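Local coordinates for minor capsid protein (Cafeteriavirus-dependent mavirus, PDB 6G42) that serves as the penton protein of the mavirus capsid, a single jelly-roll protein that assembles as a pentamer and probably occupies the fivefold vertices of the virophage shell, at residues C[58-67]-C[281-292]. Sequence-based numbering, arbitrary orientation.
Sequences LHKIRLPLFK and DYDNEKHPLTLL
K67 reaches from the loop after strand 49-62 into three carboxylates, those of D281, D283 and E285, on the turn that joins strands 272-281 and 286-288. Its CB leaves the backbone toward that turn, CG stands trans to the backbone N (chi1 -176°), and the chain stays extended beyond it. CD is the first atom to meet an acid, 3.5 Å from D281 OD2; CE then has one oxygen of each acid about equally near, D281 OD2, D283 OD2 and E285 OE1. At the tip NZ forms salt bridges to D281 OD2 and E285 OE1, each 2.9 Å away and each met on its anti side, about 20° out of the carboxylate plane. D283 comes from the opposite direction to K67 and offers the syn lone pair of OD2, 3.1 Å from NZ.

The acids are themselves braced. D283 OD1 takes the backbone N-H of E285, an Asx turn that overlaps the type I turn of 281-284. H287 NE2 donates to D281 OD1 at 2.8 Å, nearly in its own ring plane but from above the carboxylate, while D281 OD2 also bonds the hydroxyl of Y102.

Farther along, the contact turns apolar. L289 splits its methyls between neighbours: CD2 lies 3.8 Å from L58 CD1, and CD1 meets I61 CD1 at the same distance, I61 and L289 crossing at about a right angle. L292 instead lays CD1 against the backbone of K60 and I61, where the strand turns its corner.

Three acids around the ammonium of K67 probably keep it protonated, and its positive charge probably offsets the mutual repulsion of the three carboxylates; the lysine thus ties the jelly-roll's hairpin turn electrostatically to the chain leaving strand 49-62.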
loop_
_atom_site.group_PDB
_atom_site.type_symbol
_atom_site.label_atom_id
_atom_site.label_comp_id
_atom_site.label_asym_id
_atom_site.label_seq_id
_atom_site.Cartn_x
_atom_site.Cartn_y
_atom_site.Cartn_z
ATOM N N LEU C 58 11.154 8.807 -17.130
ATOM C CA LEU C 58 11.706 10.149 -17.307
ATOM C C LEU C 58 12.758 10.341 -16.223
ATOM O O LEU C 58 12.481 10.865 -15.141
ATOM C CB LEU C 58 10.602 11.215 -17.217
ATOM C CG LEU C 58 9.287 10.903 -17.943
ATOM C CD1 LEU C 58 8.297 12.037 -17.746
ATOM C CD2 LEU C 58 9.490 10.629 -19.427
ATOM N N HIS C 59 13.970 9.881 -16.520
ATOM C CA HIS C 59 15.023 9.794 -15.512
ATOM C C HIS C 59 15.941 11.003 -15.482
ATOM O O HIS C 59 16.667 11.253 -16.430
ATOM C CB HIS C 59 15.840 8.534 -15.753
ATOM C CG HIS C 59 16.721 8.164 -14.613
ATOM N ND1 HIS C 59 16.288 8.170 -13.307
ATOM C CD2 HIS C 59 18.012 7.762 -14.584
ATOM C CE1 HIS C 59 17.277 7.793 -12.519
ATOM N NE2 HIS C 59 18.332 7.534 -13.270
ATOM N N LYS C 60 15.927 11.702 -14.345
ATOM C CA LYS C 60 16.649 12.958 -14.135
ATOM C C LYS C 60 16.156 14.091 -15.042
ATOM O O LYS C 60 16.796 14.471 -16.035
ATOM C CB LYS C 60 18.163 12.772 -14.212
ATOM C CG LYS C 60 18.625 11.611 -13.363
ATOM C CD LYS C 60 20.128 11.528 -13.288
ATOM C CE LYS C 60 20.537 10.187 -12.722
ATOM N NZ LYS C 60 22.000 10.155 -12.490
ATOM N N ILE C 61 14.995 14.608 -14.652
ATOM C CA ILE C 61 14.379 15.788 -15.252
ATOM C C ILE C 61 14.068 16.801 -14.161
ATOM O O ILE C 61 14.169 16.484 -12.973
ATOM C CB ILE C 61 13.065 15.436 -15.960
ATOM C CG1 ILE C 61 12.055 14.862 -14.958
ATOM C CG2 ILE C 61 13.329 14.445 -17.082
ATOM C CD1 ILE C 61 10.648 14.864 -15.479
ATOM N N ARG C 62 13.671 18.004 -14.572
ATOM C CA ARG C 62 13.270 19.062 -13.637
ATOM C C ARG C 62 11.836 19.494 -13.911
ATOM O O ARG C 62 11.430 19.604 -15.066
ATOM C CB ARG C 62 14.203 20.265 -13.750
ATOM C CG ARG C 62 14.276 21.071 -12.470
ATOM C CD ARG C 62 14.889 22.437 -12.683
ATOM N NE ARG C 62 15.123 23.120 -11.410
ATOM C CZ ARG C 62 15.478 24.400 -11.281
ATOM N NH1 ARG C 62 15.648 25.179 -12.353
ATOM N NH2 ARG C 62 15.661 24.914 -10.065
ATOM N N LEU C 63 11.075 19.732 -12.846
ATOM C CA LEU C 63 9.691 20.184 -12.960
ATOM C C LEU C 63 9.424 21.353 -12.010
ATOM O O LEU C 63 9.973 21.391 -10.907
ATOM C CB LEU C 63 8.728 19.038 -12.659
ATOM C CG LEU C 63 8.679 17.866 -13.646
ATOM C CD1 LEU C 63 7.792 16.760 -13.090
ATOM C CD2 LEU C 63 8.188 18.289 -15.024
ATOM N N PRO C 64 8.585 22.317 -12.438
ATOM C CA PRO C 64 8.230 23.415 -11.544
ATOM C C PRO C 64 7.250 23.003 -10.455
ATOM O O PRO C 64 6.429 22.103 -10.657
ATOM C CB PRO C 64 7.600 24.447 -12.480
ATOM C CG PRO C 64 7.093 23.663 -13.640
ATOM C CD PRO C 64 8.056 22.524 -13.801
ATOM N N LEU C 65 7.361 23.669 -9.311
ATOM C CA LEU C 65 6.516 23.418 -8.148
ATOM C C LEU C 65 5.365 24.424 -7.973
ATOM O O LEU C 65 4.374 24.110 -7.317
ATOM C CB LEU C 65 7.380 23.406 -6.884
ATOM C CG LEU C 65 8.630 22.520 -6.868
ATOM C CD1 LEU C 65 9.145 22.376 -5.445
ATOM C CD2 LEU C 65 8.377 21.142 -7.459
ATOM N N PHE C 66 5.499 25.622 -8.543
ATOM C CA PHE C 66 4.527 26.709 -8.356
ATOM C C PHE C 66 4.515 27.631 -9.580
ATOM O O PHE C 66 5.524 27.753 -10.280
ATOM C CB PHE C 66 4.864 27.497 -7.086
ATOM C CG PHE C 66 3.789 28.460 -6.656
ATOM C CD1 PHE C 66 2.613 27.997 -6.078
ATOM C CD2 PHE C 66 3.954 29.834 -6.812
ATOM C CE1 PHE C 66 1.616 28.883 -5.673
ATOM C CE2 PHE C 66 2.963 30.725 -6.403
ATOM C CZ PHE C 66 1.793 30.248 -5.835
ATOM N N LYS C 67 3.367 28.264 -9.831
ATOM C CA LYS C 67 3.166 29.144 -10.990
ATOM C C LYS C 67 2.303 30.338 -10.574
ATOM O O LYS C 67 1.081 30.278 -10.700
ATOM C CB LYS C 67 2.487 28.367 -12.117
ATOM C CG LYS C 67 2.297 29.140 -13.415
ATOM C CD LYS C 67 1.458 28.338 -14.389
ATOM C CE LYS C 67 1.517 28.902 -15.791
ATOM N NZ LYS C 67 0.929 27.939 -16.759
ATOM N N ASP C 281 -0.423 22.052 -17.796
ATOM C CA ASP C 281 -0.721 22.658 -16.496
ATOM C C ASP C 281 -2.231 22.622 -16.216
ATOM O O ASP C 281 -3.026 22.283 -17.096
ATOM C CB ASP C 281 -0.197 24.102 -16.425
ATOM C CG ASP C 281 1.329 24.188 -16.306
ATOM O OD1 ASP C 281 2.023 23.158 -16.444
ATOM O OD2 ASP C 281 1.843 25.307 -16.077
ATOM N N TYR C 282 -2.619 22.974 -14.991
ATOM C CA TYR C 282 -4.042 23.009 -14.597
ATOM C C TYR C 282 -4.863 24.089 -15.307
ATOM O O TYR C 282 -6.055 23.891 -15.533
ATOM C CB TYR C 282 -4.199 23.119 -13.073
ATOM C CG TYR C 282 -4.051 21.781 -12.398
ATOM C CD1 TYR C 282 -5.035 20.812 -12.526
ATOM C CD2 TYR C 282 -2.919 21.471 -11.653
ATOM C CE1 TYR C 282 -4.901 19.572 -11.928
ATOM C CE2 TYR C 282 -2.775 20.232 -11.048
ATOM C CZ TYR C 282 -3.768 19.284 -11.192
ATOM O OH TYR C 282 -3.629 18.058 -10.596
ATOM N N ASP C 283 -4.223 25.201 -15.681
ATOM C CA ASP C 283 -4.852 26.212 -16.565
ATOM C C ASP C 283 -4.885 25.831 -18.067
ATOM O O ASP C 283 -5.204 26.661 -18.919
ATOM C CB ASP C 283 -4.229 27.604 -16.350
ATOM C CG ASP C 283 -2.744 27.662 -16.677
ATOM O OD1 ASP C 283 -2.262 26.893 -17.534
ATOM O OD2 ASP C 283 -2.049 28.499 -16.062
ATOM N N ASN C 284 -4.544 24.577 -18.365
ATOM C CA ASN C 284 -4.595 23.979 -19.706
ATOM C C ASN C 284 -3.603 24.609 -20.705
ATOM O O ASN C 284 -3.741 24.429 -21.914
ATOM C CB ASN C 284 -6.050 23.947 -20.244
ATOM C CG ASN C 284 -6.459 22.573 -20.802
ATOM O OD1 ASN C 284 -6.019 21.524 -20.323
ATOM N ND2 ASN C 284 -7.331 22.579 -21.800
ATOM N N GLU C 285 -2.584 25.299 -20.182
ATOM C CA GLU C 285 -1.498 25.854 -20.991
ATOM C C GLU C 285 -0.473 24.760 -21.243
ATOM O O GLU C 285 0.023 24.143 -20.308
ATOM C CB GLU C 285 -0.823 27.031 -20.280
ATOM C CG GLU C 285 0.215 27.755 -21.134
ATOM C CD GLU C 285 0.663 29.084 -20.549
ATOM O OE1 GLU C 285 0.617 29.256 -19.309
ATOM O OE2 GLU C 285 1.078 29.960 -21.339
ATOM N N LYS C 286 -0.152 24.542 -22.511
ATOM C CA LYS C 286 0.747 23.473 -22.926
ATOM C C LYS C 286 2.203 23.956 -22.954
ATOM O O LYS C 286 2.478 25.065 -23.412
ATOM C CB LYS C 286 0.315 22.997 -24.309
ATOM C CG LYS C 286 0.906 21.670 -24.717
ATOM C CD LYS C 286 0.298 21.140 -26.010
ATOM C CE LYS C 286 0.924 21.778 -27.243
ATOM N NZ LYS C 286 0.497 21.080 -28.489
ATOM N N HIS C 287 3.129 23.140 -22.446
ATOM C CA HIS C 287 4.575 23.405 -22.605
ATOM C C HIS C 287 5.383 22.101 -22.612
ATOM O O HIS C 287 4.998 21.145 -21.940
ATOM C CB HIS C 287 5.092 24.377 -21.536
ATOM C CG HIS C 287 4.931 23.886 -20.131
ATOM N ND1 HIS C 287 6.001 23.496 -19.353
ATOM C CD2 HIS C 287 3.828 23.728 -19.360
ATOM C CE1 HIS C 287 5.564 23.115 -18.166
ATOM N NE2 HIS C 287 4.249 23.248 -18.144
ATOM N N PRO C 288 6.509 22.057 -23.360
ATOM C CA PRO C 288 7.199 20.777 -23.546
ATOM C C PRO C 288 8.073 20.366 -22.360
ATOM O O PRO C 288 8.566 21.222 -21.614
ATOM C CB PRO C 288 8.066 21.018 -24.793
ATOM C CG PRO C 288 8.253 22.500 -24.867
ATOM C CD PRO C 288 7.305 23.171 -23.908
ATOM N N LEU C 289 8.236 19.052 -22.197
ATOM C CA LEU C 289 9.219 18.491 -21.277
ATOM C C LEU C 289 10.616 18.680 -21.882
ATOM O O LEU C 289 10.851 18.296 -23.033
ATOM C CB LEU C 289 8.946 17.001 -21.034
ATOM C CG LEU C 289 9.913 16.255 -20.098
ATOM C CD1 LEU C 289 9.834 16.807 -18.682
ATOM C CD2 LEU C 289 9.622 14.761 -20.117
ATOM N N THR C 290 11.538 19.250 -21.106
ATOM C CA THR C 290 12.869 19.600 -21.625
ATOM C C THR C 290 13.976 18.747 -21.013
ATOM O O THR C 290 13.840 18.247 -19.904
ATOM C CB THR C 290 13.184 21.103 -21.437
ATOM O OG1 THR C 290 13.224 21.423 -20.046
ATOM C CG2 THR C 290 12.129 21.971 -22.125
ATOM N N LEU C 291 15.068 18.593 -21.760
ATOM C CA LEU C 291 16.227 17.794 -21.341
ATOM C C LEU C 291 17.168 18.556 -20.393
ATOM O O LEU C 291 17.331 19.778 -20.497
ATOM C CB LEU C 291 17.036 17.340 -22.565
ATOM C CG LEU C 291 16.348 16.391 -23.546
ATOM C CD1 LEU C 291 17.109 16.306 -24.860
ATOM C CD2 LEU C 291 16.204 15.012 -22.935
ATOM N N LEU C 292 17.760 17.805 -19.464
ATOM C CA LEU C 292 18.968 18.211 -18.752
ATOM C C LEU C 292 20.148 17.497 -19.423
ATOM O O LEU C 292 19.941 16.591 -20.233
ATOM C CB LEU C 292 18.885 17.821 -17.273
ATOM C CG LEU C 292 17.690 18.363 -16.490
ATOM C CD1 LEU C 292 17.661 17.786 -15.085
ATOM C CD2 LEU C 292 17.721 19.883 -16.443
#